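Local coordinates for protein endoglucanase A (Clostridium cellulolyticum, PDB 1EDG) that hydrolyses internal beta-1,4-glucosidic bonds of cellulose as a family 5 endoglucanase with a TIM-barrel catalytic domain, at residues Pro81-Pro86 against Thr121-Asp126; Lys129-Ser134 against Lys142-Ser147. One frame throughout, in Å; residues are numbered along the deposited sequence.

Both contacts belong to the loop that follows barrel strand 116-120 and leads into helix 138-155. Contact 1 joins the start of that loop to the loop after the neighbouring strand 77-80; contact 2 folds its later part back onto the helix. The centre of contact 1 lies about 14 Å from that of the chain and the centre of contact 2 about 20 Å, both largely buried, with an exposed lysine at the margin of contact 2. Their chemistry differs: six hydrogen bonds, one of them weak, cross contact 1, whereas contact 2 has none and rests on two tyrosine rings, a glycine CA and one isoleucine methyl. Tyr144 connects the two, its OH lying 2.8 Å from Asp124 OD2.

Contact 1: residues Pro81-Pro86 against Thr121-Asp126; sequences PVSWHP and THHDVD
Asp124 OD1 takes two hydrogen bonds from His85. The first runs from His85 ND1 to the anti lone pair of Asp124 OD1 at 2.9 Å, with the oxygen close to the plane of the His85 ring; the second, from His85 N to Asp124 OD1 at 3.0 Å, is nearly straight (166°) but comes from above the carboxylate plane. The other oxygen, Asp124 OD2, uses its syn lone pair for Trp84 N at 3.0 Å and also bonds to the hydroxyl of Tyr144 on helix 138-155. The carboxylate is thus fixed in rotation and turned 78° from the His85 ring. His85 CG sits between its backbone N and carbonyl carbon, the crowded position (chi1 84°), which brings the ND1 edge of the ring up to Asp124 OD1; His123 O approaches the same ring edge, receiving a weak bond from ND1. The nearby carboxylate probably polarises the imidazole and favours a proton on ND1.

Nearer the strands there is one backbone-to-backbone bond, from His122 N to Val82 O at 2.7 Å, made from above the carbonyl plane. A side chain, Ser83 OG, accepts from His123 N at 2.9 Å and is also paired with Asp40 O. Pro81 lays its CB over one face of the His122 ring, 3.7 Å from the centroid, a CH-pi contact. Thr121 CG2 touches Trp84 CD1 at 3.7 Å, the same carbon that Asp124 OD2 approaches at the ring edge, while the indole NE1 is bonded to Asn120 O. Val82 CG1 sits over one face of that indole.

Here two adjacent loops at the C-terminal ends of parallel strands 77-80 and 116-120 are tied together, on the side of the TIM barrel where family 5 enzymes carry their active-site cleft.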
ATOM      1  N   PRO A  81       6.683   0.801  -3.721  1.00  9.68           N
ATOM      2  CA  PRO A  81       7.262   1.168  -2.427  1.00 10.02           C
ATOM      3  C   PRO A  81       8.709   1.627  -2.621  1.00 12.28           C
ATOM      4  O   PRO A  81       9.483   0.942  -3.298  1.00 12.20           O
ATOM      5  CB  PRO A  81       7.240  -0.157  -1.661  1.00 10.71           C
ATOM      6  CG  PRO A  81       6.120  -0.906  -2.279  1.00 12.83           C
ATOM      7  CD  PRO A  81       6.310  -0.625  -3.734  1.00 10.42           C
ATOM      8  N   VAL A  82       9.077   2.769  -2.046  1.00  9.65           N
ATOM      9  CA  VAL A  82      10.451   3.257  -2.172  1.00 10.48           C
ATOM     10  C   VAL A  82      11.017   3.725  -0.835  1.00 11.39           C
ATOM     11  O   VAL A  82      10.394   4.523  -0.135  1.00 10.58           O
ATOM     12  CB  VAL A  82      10.577   4.438  -3.170  1.00 10.71           C
ATOM     13  CG1 VAL A  82      12.053   4.838  -3.321  1.00 11.14           C
ATOM     14  CG2 VAL A  82      10.008   4.067  -4.530  1.00 10.15           C
ATOM     15  N   SER A  83      12.165   3.174  -0.453  1.00 10.26           N
ATOM     16  CA  SER A  83      12.838   3.597   0.773  1.00 10.16           C
ATOM     17  C   SER A  83      13.921   4.565   0.298  1.00 11.05           C
ATOM     18  O   SER A  83      14.924   4.158  -0.291  1.00 11.31           O
ATOM     19  CB  SER A  83      13.443   2.403   1.514  1.00 10.20           C
ATOM     20  OG  SER A  83      12.432   1.577   2.081  1.00 10.76           O
ATOM     21  N   TRP A  84      13.692   5.854   0.514  1.00  8.77           N
ATOM     22  CA  TRP A  84      14.623   6.884   0.066  1.00 10.18           C
ATOM     23  C   TRP A  84      15.818   7.179   0.967  1.00 10.66           C
ATOM     24  O   TRP A  84      16.826   7.706   0.487  1.00 11.74           O
ATOM     25  CB  TRP A  84      13.879   8.204  -0.158  1.00  9.78           C
ATOM     26  CG  TRP A  84      12.664   8.090  -1.005  1.00  9.27           C
ATOM     27  CD1 TRP A  84      11.401   7.758  -0.590  1.00  8.95           C
ATOM     28  CD2 TRP A  84      12.580   8.303  -2.420  1.00  9.28           C
ATOM     29  NE1 TRP A  84      10.545   7.750  -1.659  1.00  8.54           N
ATOM     30  CE2 TRP A  84      11.239   8.083  -2.798  1.00  8.82           C
ATOM     31  CE3 TRP A  84      13.510   8.662  -3.410  1.00 10.32           C
ATOM     32  CZ2 TRP A  84      10.796   8.206  -4.124  1.00  9.95           C
ATOM     33  CZ3 TRP A  84      13.075   8.788  -4.729  1.00 12.25           C
ATOM     34  CH2 TRP A  84      11.728   8.561  -5.073  1.00 12.33           C
ATOM     35  N   HIS A  85      15.729   6.842   2.251  1.00 11.65           N
ATOM     36  CA  HIS A  85      16.815   7.163   3.187  1.00 12.83           C
ATOM     37  C   HIS A  85      18.244   6.732   2.822  1.00 15.10           C
ATOM     38  O   HIS A  85      19.194   7.446   3.142  1.00 15.86           O
ATOM     39  CB  HIS A  85      16.446   6.819   4.647  1.00 12.36           C
ATOM     40  CG  HIS A  85      16.676   5.389   5.031  1.00 13.87           C
ATOM     41  ND1 HIS A  85      15.669   4.447   5.046  1.00 11.06           N
ATOM     42  CD2 HIS A  85      17.795   4.748   5.453  1.00 13.59           C
ATOM     43  CE1 HIS A  85      16.158   3.288   5.456  1.00 14.30           C
ATOM     44  NE2 HIS A  85      17.446   3.445   5.709  1.00 14.00           N
ATOM     45  N   PRO A  86      18.428   5.564   2.174  1.00 15.35           N
ATOM     46  CA  PRO A  86      19.827   5.247   1.860  1.00 15.38           C
ATOM     47  C   PRO A  86      20.325   5.948   0.589  1.00 15.84           C
ATOM     48  O   PRO A  86      21.464   5.741   0.163  1.00 18.82           O
ATOM     49  CB  PRO A  86      19.817   3.725   1.724  1.00 15.96           C
ATOM     50  CG  PRO A  86      18.459   3.419   1.267  1.00 17.01           C
ATOM     51  CD  PRO A  86      17.573   4.368   2.022  1.00 15.41           C
ATOM     52  N   THR A 121       6.917   6.765   0.383  1.00  9.66           N
ATOM     53  CA  THR A 121       8.184   6.689   1.108  1.00  9.28           C
ATOM     54  C   THR A 121       7.844   5.420   1.898  1.00  8.80           C
ATOM     55  O   THR A 121       6.701   5.261   2.365  1.00 10.30           O
ATOM     56  CB  THR A 121       8.500   7.876   2.073  1.00  8.79           C
ATOM     57  OG1 THR A 121       7.539   7.938   3.133  1.00  9.16           O
ATOM     58  CG2 THR A 121       8.569   9.178   1.313  1.00  8.11           C
ATOM     59  N   HIS A 122       8.787   4.489   2.005  1.00  8.28           N
ATOM     60  CA  HIS A 122       8.505   3.233   2.677  1.00  7.04           C
ATOM     61  C   HIS A 122       9.237   3.021   3.996  1.00 10.18           C
ATOM     62  O   HIS A 122       8.813   3.554   5.023  1.00 10.23           O
ATOM     63  CB  HIS A 122       8.732   2.068   1.703  1.00  8.49           C
ATOM     64  CG  HIS A 122       7.783   0.925   1.892  1.00  8.78           C
ATOM     65  ND1 HIS A 122       8.133  -0.245   2.535  1.00 12.63           N
ATOM     66  CD2 HIS A 122       6.497   0.764   1.501  1.00  7.73           C
ATOM     67  CE1 HIS A 122       7.105  -1.077   2.527  1.00  8.48           C
ATOM     68  NE2 HIS A 122       6.102  -0.486   1.904  1.00 11.64           N
ATOM     69  N   HIS A 123      10.334   2.263   3.984  1.00  9.64           N
ATOM     70  CA  HIS A 123      11.081   1.989   5.215  1.00 11.55           C
ATOM     71  C   HIS A 123      12.003   3.169   5.538  1.00 12.96           C
ATOM     72  O   HIS A 123      13.234   3.054   5.493  1.00 13.29           O
ATOM     73  CB  HIS A 123      11.888   0.691   5.081  1.00 11.42           C
ATOM     74  CG  HIS A 123      11.043  -0.543   4.950  1.00 13.11           C
ATOM     75  ND1 HIS A 123      11.283  -1.513   3.997  1.00 13.13           N
ATOM     76  CD2 HIS A 123       9.991  -0.987   5.679  1.00 11.68           C
ATOM     77  CE1 HIS A 123      10.419  -2.502   4.149  1.00 11.02           C
ATOM     78  NE2 HIS A 123       9.625  -2.208   5.163  1.00 15.40           N
ATOM     79  N   ASP A 124      11.391   4.314   5.834  1.00 11.32           N
ATOM     80  CA  ASP A 124      12.137   5.526   6.145  1.00 10.63           C
ATOM     81  C   ASP A 124      11.928   6.022   7.573  1.00 10.92           C
ATOM     82  O   ASP A 124      12.192   7.186   7.874  1.00 10.53           O
ATOM     83  CB  ASP A 124      11.813   6.623   5.130  1.00 10.22           C
ATOM     84  CG  ASP A 124      12.444   6.369   3.769  1.00 11.41           C
ATOM     85  OD1 ASP A 124      13.409   5.575   3.696  1.00 11.48           O
ATOM     86  OD2 ASP A 124      11.999   6.980   2.774  1.00  9.18           O
ATOM     87  N   VAL A 125      11.419   5.148   8.437  1.00 11.45           N
ATOM     88  CA  VAL A 125      11.220   5.493   9.842  1.00 13.91           C
ATOM     89  C   VAL A 125      12.575   5.186  10.480  1.00 14.32           C
ATOM     90  O   VAL A 125      12.899   4.021  10.729  1.00 14.27           O
ATOM     91  CB  VAL A 125      10.128   4.616  10.515  1.00 14.08           C
ATOM     92  CG1 VAL A 125       9.892   5.079  11.959  1.00 16.05           C
ATOM     93  CG2 VAL A 125       8.829   4.672   9.726  1.00 14.47           C
ATOM     94  N   ASP A 126      13.370   6.229  10.697  1.00 13.81           N
ATOM     95  CA  ASP A 126      14.708   6.098  11.258  1.00 14.58           C
ATOM     96  C   ASP A 126      15.050   7.439  11.897  1.00 14.17           C
ATOM     97  O   ASP A 126      15.100   8.460  11.212  1.00 14.26           O
ATOM     98  CB  ASP A 126      15.696   5.805  10.124  1.00 16.80           C
ATOM     99  CG  ASP A 126      17.086   5.470  10.625  1.00 21.61           C
ATOM    100  OD1 ASP A 126      17.769   6.360  11.166  1.00 20.90           O
ATOM    101  OD2 ASP A 126      17.503   4.305  10.476  1.00 25.24           O
TER

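Contact 2: residues Lys129-Ser134 against Lys142-Ser147; sequences KGYFPS and KKYITS
This is an apolar contact between a loop and the helix it leads into, in the TIM barrel between strand 116-120 and helix 138-155: the 129-131 part of the loop packs on the helix. Gly130 and Tyr131 together face Asp126 in a classic beta bulge, and the glycine of that bulge lies against the Tyr144 ring. Tyr144, whose OH reaches Asp124, has CG anti to its backbone N (chi1 -177°), which carries the ring out from the helix toward the loop; another tyrosine, Tyr93, meets the ring edge-to-face.

Tyr131 sends its ring toward the helix, with CG in the crowded position between backbone N and carbonyl carbon (chi1 71°). The two tyrosines cross obliquely, Tyr144 CD2 lying at the edge of the Tyr131 ring, 4.0 Å from Tyr131 CD1. That same CD1 also meets the terminal methyl of Ile145, which also touches Phe203 of helix 187-209. Over one face of Tyr144, Gly130 CA stands 3.8 Å from the ring centroid and 11° off the normal, a CH-pi contact close to the ring centre.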
ATOM      1  N   LYS A 129      18.519   8.972   9.979  1.00 16.95           N
ATOM      2  CA  LYS A 129      18.435   9.161   8.538  1.00 16.98           C
ATOM      3  C   LYS A 129      17.087   9.553   7.935  1.00 16.19           C
ATOM      4  O   LYS A 129      17.053  10.096   6.832  1.00 16.44           O
ATOM      5  CB  LYS A 129      18.963   7.907   7.840  1.00 18.98           C
ATOM      6  CG  LYS A 129      20.472   7.715   7.962  1.00 23.23           C
ATOM      7  CD  LYS A 129      20.893   6.347   7.439  1.00 26.67           C
ATOM      8  CE  LYS A 129      22.384   6.288   7.141  1.00 28.84           C
ATOM      9  NZ  LYS A 129      22.763   7.212   6.028  1.00 31.97           N
ATOM     10  N   GLY A 130      15.989   9.263   8.625  1.00 14.43           N
ATOM     11  CA  GLY A 130      14.680   9.601   8.089  1.00 15.13           C
ATOM     12  C   GLY A 130      13.815  10.353   9.082  1.00 14.89           C
ATOM     13  O   GLY A 130      14.256  11.349   9.657  1.00 15.05           O
ATOM     14  N   TYR A 131      12.588   9.885   9.284  1.00 12.75           N
ATOM     15  CA  TYR A 131      11.671  10.523  10.227  1.00 12.30           C
ATOM     16  C   TYR A 131      11.311   9.531  11.332  1.00 12.07           C
ATOM     17  O   TYR A 131      11.554   8.332  11.198  1.00 13.61           O
ATOM     18  CB  TYR A 131      10.401  11.031   9.507  1.00 11.37           C
ATOM     19  CG  TYR A 131       9.442   9.954   9.023  1.00 11.75           C
ATOM     20  CD1 TYR A 131       9.608   9.350   7.776  1.00 12.55           C
ATOM     21  CD2 TYR A 131       8.388   9.522   9.822  1.00 11.19           C
ATOM     22  CE1 TYR A 131       8.745   8.338   7.341  1.00 12.29           C
ATOM     23  CE2 TYR A 131       7.524   8.511   9.398  1.00 13.44           C
ATOM     24  CZ  TYR A 131       7.713   7.923   8.158  1.00 12.38           C
ATOM     25  OH  TYR A 131       6.877   6.906   7.755  1.00 12.13           O
ATOM     26  N   PHE A 132      10.795  10.037  12.446  1.00 11.71           N
ATOM     27  CA  PHE A 132      10.376   9.199  13.566  1.00 12.20           C
ATOM     28  C   PHE A 132       9.236   9.991  14.189  1.00 13.11           C
ATOM     29  O   PHE A 132       9.424  11.129  14.625  1.00 11.96           O
ATOM     30  CB  PHE A 132      11.511   8.983  14.575  1.00 12.66           C
ATOM     31  CG  PHE A 132      11.240   7.874  15.552  1.00 13.18           C
ATOM     32  CD1 PHE A 132      11.535   6.553  15.224  1.00 13.92           C
ATOM     33  CD2 PHE A 132      10.658   8.140  16.788  1.00 14.38           C
ATOM     34  CE1 PHE A 132      11.251   5.510  16.116  1.00 13.84           C
ATOM     35  CE2 PHE A 132      10.370   7.101  17.685  1.00 13.55           C
ATOM     36  CZ  PHE A 132      10.667   5.788  17.347  1.00 12.90           C
ATOM     37  N   PRO A 133       8.025   9.414  14.198  1.00 14.13           N
ATOM     38  CA  PRO A 133       6.814  10.043  14.738  1.00 15.08           C
ATOM     39  C   PRO A 133       6.678  10.205  16.254  1.00 15.81           C
ATOM     40  O   PRO A 133       5.858   9.535  16.881  1.00 15.58           O
ATOM     41  CB  PRO A 133       5.705   9.169  14.157  1.00 13.84           C
ATOM     42  CG  PRO A 133       6.314   7.816  14.207  1.00 13.67           C
ATOM     43  CD  PRO A 133       7.723   8.064  13.684  1.00 14.07           C
ATOM     44  N   SER A 134       7.492  11.083  16.830  1.00 16.82           N
ATOM     45  CA  SER A 134       7.426  11.389  18.259  1.00 18.38           C
ATOM     46  C   SER A 134       7.880  12.840  18.378  1.00 17.55           C
ATOM     47  O   SER A 134       8.642  13.328  17.537  1.00 15.40           O
ATOM     48  CB  SER A 134       8.297  10.444  19.100  1.00 18.88           C
ATOM     49  OG  SER A 134       9.675  10.755  19.010  1.00 23.00           O
ATOM     50  N   LYS A 142      10.071  16.677  10.146  1.00 11.98           N
ATOM     51  CA  LYS A 142       9.461  17.659   9.256  1.00 13.09           C
ATOM     52  C   LYS A 142      10.400  17.991   8.113  1.00 12.37           C
ATOM     53  O   LYS A 142       9.971  18.108   6.964  1.00 11.48           O
ATOM     54  CB  LYS A 142       9.130  18.945  10.010  1.00 15.89           C
ATOM     55  CG  LYS A 142       7.907  18.862  10.895  1.00 21.31           C
ATOM     56  CD  LYS A 142       7.789  20.121  11.748  1.00 24.37           C
ATOM     57  CE  LYS A 142       6.343  20.501  11.974  1.00 27.80           C
ATOM     58  NZ  LYS A 142       5.756  21.078  10.728  1.00 28.77           N
ATOM     59  N   LYS A 143      11.686  18.152   8.422  1.00 12.36           N
ATOM     60  CA  LYS A 143      12.661  18.481   7.388  1.00 11.92           C
ATOM     61  C   LYS A 143      12.756  17.358   6.365  1.00 10.32           C
ATOM     62  O   LYS A 143      12.815  17.615   5.160  1.00 11.59           O
ATOM     63  CB  LYS A 143      14.037  18.761   7.991  0.70 13.11           C
ATOM     64  CG  LYS A 143      14.030  19.846   9.046  0.70 19.66           C
ATOM     65  CD  LYS A 143      13.267  21.086   8.583  0.70 22.56           C
ATOM     66  CE  LYS A 143      12.970  22.044   9.744  0.70 24.61           C
ATOM     67  NZ  LYS A 143      12.068  21.470  10.799  0.70 21.93           N
ATOM     68  N   TYR A 144      12.737  16.117   6.842  1.00  9.67           N
ATOM     69  CA  TYR A 144      12.823  14.961   5.954  1.00 10.69           C
ATOM     70  C   TYR A 144      11.625  14.891   4.998  1.00  9.85           C
ATOM     71  O   TYR A 144      11.789  14.872   3.772  1.00  9.08           O
ATOM     72  CB  TYR A 144      12.923  13.661   6.764  1.00 10.98           C
ATOM     73  CG  TYR A 144      13.097  12.430   5.893  1.00 13.16           C
ATOM     74  CD1 TYR A 144      14.333  12.137   5.314  1.00 13.55           C
ATOM     75  CD2 TYR A 144      12.013  11.598   5.593  1.00 13.66           C
ATOM     76  CE1 TYR A 144      14.491  11.056   4.450  1.00 13.78           C
ATOM     77  CE2 TYR A 144      12.160  10.509   4.727  1.00 14.76           C
ATOM     78  CZ  TYR A 144      13.403  10.250   4.160  1.00 14.48           C
ATOM     79  OH  TYR A 144      13.569   9.200   3.288  1.00 15.04           O
ATOM     80  N   ILE A 145      10.424  14.880   5.571  1.00 11.33           N
ATOM     81  CA  ILE A 145       9.187  14.801   4.797  1.00 11.57           C
ATOM     82  C   ILE A 145       9.040  15.940   3.782  1.00 11.20           C
ATOM     83  O   ILE A 145       8.730  15.703   2.613  1.00 11.84           O
ATOM     84  CB  ILE A 145       7.941  14.739   5.750  1.00 12.74           C
ATOM     85  CG1 ILE A 145       7.887  13.393   6.482  1.00 12.94           C
ATOM     86  CG2 ILE A 145       6.639  14.981   4.978  1.00 13.06           C
ATOM     87  CD1 ILE A 145       7.663  12.170   5.579  1.00 12.76           C
ATOM     88  N   THR A 146       9.289  17.171   4.212  1.00 10.23           N
ATOM     89  CA  THR A 146       9.163  18.314   3.318  1.00 11.70           C
ATOM     90  C   THR A 146      10.231  18.361   2.214  1.00 11.03           C
ATOM     91  O   THR A 146       9.920  18.682   1.061  1.00 10.00           O
ATOM     92  CB  THR A 146       9.148  19.650   4.098  1.00 13.55           C
ATOM     93  OG1 THR A 146      10.354  19.779   4.861  1.00 17.67           O
ATOM     94  CG2 THR A 146       7.965  19.699   5.042  1.00 14.32           C
ATOM     95  N   SER A 147      11.477  18.024   2.550  1.00 10.87           N
ATOM     96  CA  SER A 147      12.564  18.042   1.565  1.00 11.37           C
ATOM     97  C   SER A 147      12.382  16.966   0.499  1.00  8.89           C
ATOM     98  O   SER A 147      12.473  17.229  -0.699  1.00 10.51           O
ATOM     99  CB  SER A 147      13.916  17.834   2.252  1.00 12.94           C
ATOM    100  OG  SER A 147      14.153  18.831   3.230  1.00 18.77           O
TER